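Local structure of cysteine synthase 3 (Entamoeba histolytica, 6KR5) at residues T172-W177 and K205-G210. The protein probably catalyses the last step of cysteine synthesis, making L-cysteine from O-acetyl-L-serine and sulfide with the help of pyridoxal-5'-phosphate. Numbering follows the deposited sequence.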
loop_
_atom_site.group_PDB
_atom_site.type_symbol
_atom_site.label_atom_id
_atom_site.label_comp_id
_atom_site.label_asym_id
_atom_site.label_seq_id
_atom_site.Cartn_x
_atom_site.Cartn_y
_atom_site.Cartn_z
ATOM N N THR B 172 5.454 -2.099 17.328
ATOM C CA THR B 172 6.552 -1.811 16.411
ATOM C C THR B 172 7.873 -2.313 16.978
ATOM O O THR B 172 8.635 -3.013 16.298
ATOM C CB THR B 172 6.623 -0.305 16.135
ATOM O OG1 THR B 172 5.302 0.217 15.935
ATOM C CG2 THR B 172 7.490 -0.010 14.904
ATOM N N ALA B 173 8.142 -1.978 18.241
ATOM C CA ALA B 173 9.386 -2.393 18.880
ATOM C C ALA B 173 9.473 -3.905 19.006
ATOM O O ALA B 173 10.527 -4.491 18.731
ATOM C CB ALA B 173 9.512 -1.745 20.256
ATOM N N ASN B 174 8.384 -4.555 19.429
ATOM C CA ASN B 174 8.420 -6.007 19.564
ATOM C C ASN B 174 8.695 -6.676 18.227
ATOM O O ASN B 174 9.440 -7.662 18.158
ATOM C CB ASN B 174 7.112 -6.542 20.139
ATOM C CG ASN B 174 7.173 -8.040 20.382
ATOM O OD1 ASN B 174 8.040 -8.511 21.120
ATOM N ND2 ASN B 174 6.277 -8.796 19.748
ATOM N N GLU B 175 8.089 -6.161 17.154
ATOM C CA GLU B 175 8.364 -6.695 15.827
ATOM C C GLU B 175 9.843 -6.580 15.481
ATOM O O GLU B 175 10.429 -7.521 14.938
ATOM C CB GLU B 175 7.514 -5.969 14.785
ATOM C CG GLU B 175 6.027 -6.246 14.933
ATOM C CD GLU B 175 5.163 -5.206 14.251
ATOM O OE1 GLU B 175 5.605 -4.652 13.222
ATOM O OE2 GLU B 175 4.039 -4.960 14.730
ATOM N N ILE B 176 10.463 -5.433 15.770
ATOM C CA ILE B 176 11.898 -5.293 15.515
ATOM C C ILE B 176 12.689 -6.264 16.379
ATOM O O ILE B 176 13.636 -6.910 15.909
ATOM C CB ILE B 176 12.351 -3.843 15.751
ATOM C CG1 ILE B 176 11.699 -2.918 14.718
ATOM C CG2 ILE B 176 13.881 -3.751 15.681
ATOM C CD1 ILE B 176 11.735 -1.461 15.117
ATOM N N TRP B 177 12.314 -6.376 17.654
ATOM C CA TRP B 177 13.017 -7.280 18.556
ATOM C C TRP B 177 12.951 -8.714 18.049
ATOM O O TRP B 177 13.971 -9.404 17.964
ATOM C CB TRP B 177 12.429 -7.176 19.958
ATOM C CG TRP B 177 13.217 -7.967 20.949
ATOM C CD1 TRP B 177 12.836 -9.123 21.567
ATOM C CD2 TRP B 177 14.540 -7.678 21.406
ATOM N NE1 TRP B 177 13.844 -9.564 22.403
ATOM C CE2 TRP B 177 14.897 -8.689 22.321
ATOM C CE3 TRP B 177 15.453 -6.649 21.145
ATOM C CZ2 TRP B 177 16.132 -8.701 22.973
ATOM C CZ3 TRP B 177 16.680 -6.667 21.785
ATOM C CH2 TRP B 177 17.008 -7.687 22.690
ATOM N N LYS B 205 15.025 -0.209 24.441
ATOM C CA LYS B 205 16.036 -0.048 25.482
ATOM C C LYS B 205 15.684 -0.840 26.735
ATOM O O LYS B 205 16.582 -1.236 27.486
ATOM C CB LYS B 205 16.234 1.434 25.811
ATOM C CG LYS B 205 17.297 2.108 24.950
ATOM C CD LYS B 205 17.349 3.622 25.172
ATOM C CE LYS B 205 18.574 4.202 24.475
ATOM N NZ LYS B 205 18.602 5.689 24.480
ATOM N N LYS B 206 14.417 -1.159 26.922
ATOM C CA LYS B 206 14.042 -1.994 28.086
ATOM C C LYS B 206 14.605 -3.398 27.862
ATOM O O LYS B 206 14.989 -4.042 28.826
ATOM C CB LYS B 206 12.523 -2.105 28.205
ATOM C CG LYS B 206 11.900 -1.207 29.252
ATOM C CD LYS B 206 10.476 -1.570 29.594
ATOM C CE LYS B 206 9.486 -0.721 28.830
ATOM N NZ LYS B 206 9.502 0.691 29.288
ATOM N N LYS B 207 14.639 -3.839 26.613
ATOM C CA LYS B 207 15.131 -5.177 26.312
ATOM C C LYS B 207 16.644 -5.225 26.144
ATOM O O LYS B 207 17.264 -6.257 26.428
ATOM C CB LYS B 207 14.439 -5.716 25.053
ATOM C CG LYS B 207 12.998 -6.175 25.330
ATOM C CD LYS B 207 12.162 -6.341 24.069
ATOM C CE LYS B 207 10.725 -6.753 24.416
ATOM N NZ LYS B 207 9.917 -7.101 23.199
ATOM N N LYS B 208 17.254 -4.124 25.715
ATOM C CA LYS B 208 18.671 -4.115 25.363
ATOM C C LYS B 208 19.157 -2.683 25.571
ATOM O O LYS B 208 18.905 -1.814 24.732
ATOM C CB LYS B 208 18.862 -4.590 23.929
ATOM C CG LYS B 208 20.294 -4.750 23.446
ATOM C CD LYS B 208 20.302 -5.341 22.039
ATOM C CE LYS B 208 21.672 -5.321 21.410
ATOM N NZ LYS B 208 21.672 -6.027 20.091
ATOM N N LYS B 209 19.833 -2.446 26.703
ATOM C CA LYS B 209 20.109 -1.081 27.144
ATOM C C LYS B 209 20.998 -0.323 26.166
ATOM O O LYS B 209 20.885 0.908 26.055
ATOM C CB LYS B 209 20.755 -1.102 28.535
ATOM C CG LYS B 209 19.788 -1.428 29.667
ATOM C CD LYS B 209 18.930 -0.225 30.032
ATOM C CE LYS B 209 17.796 -0.600 30.981
ATOM N NZ LYS B 209 16.889 -1.618 30.370
ATOM N N GLY B 210 21.879 -1.020 25.456
ATOM C CA GLY B 210 22.834 -0.401 24.565
ATOM C C GLY B 210 22.323 -0.021 23.194
ATOM O O GLY B 210 23.124 0.418 22.364
#
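A chi1 of -173° turns CG of Trp-177 away from the backbone N and sends the indole from helix 169-179 toward Lys-207 of the 205-210 segment, where the side chain of Lys-207, fully extended beyond CG, runs back across one face of the ring. CD of Lys-207 sits 3.7 Å from the centroid of the five-membered ring of Trp-177, nearly on the ring normal, a CH-pi contact; CB of the same lysine lies 4.0 Å from CH2 of Trp-177, so the aliphatic chain spans the length of the indole. This carries the ammonium group past the ring to Asn-174, one helical turn before Trp-177, where Lys-207 NZ comes 3.1 Å from Asn-174 OD1. Both helices belong to the larger, mixed-sheet domain of this fold type II pyridoxal-phosphate enzyme and flank strand 186-190 in sequence, the contact lying at the protein surface. The next residue, Lys-208, meets the six-membered ring obliquely through CB, 3.7 Å from CZ3 of Trp-177, while its CD lies at the ring edge. Its extended chain continues past the indole, and NZ donates hydrogen bonds to the carbonyl oxygens of Gly-182 and Val-184, in the segment that precedes the strand; Val-184 also packs against Trp-177.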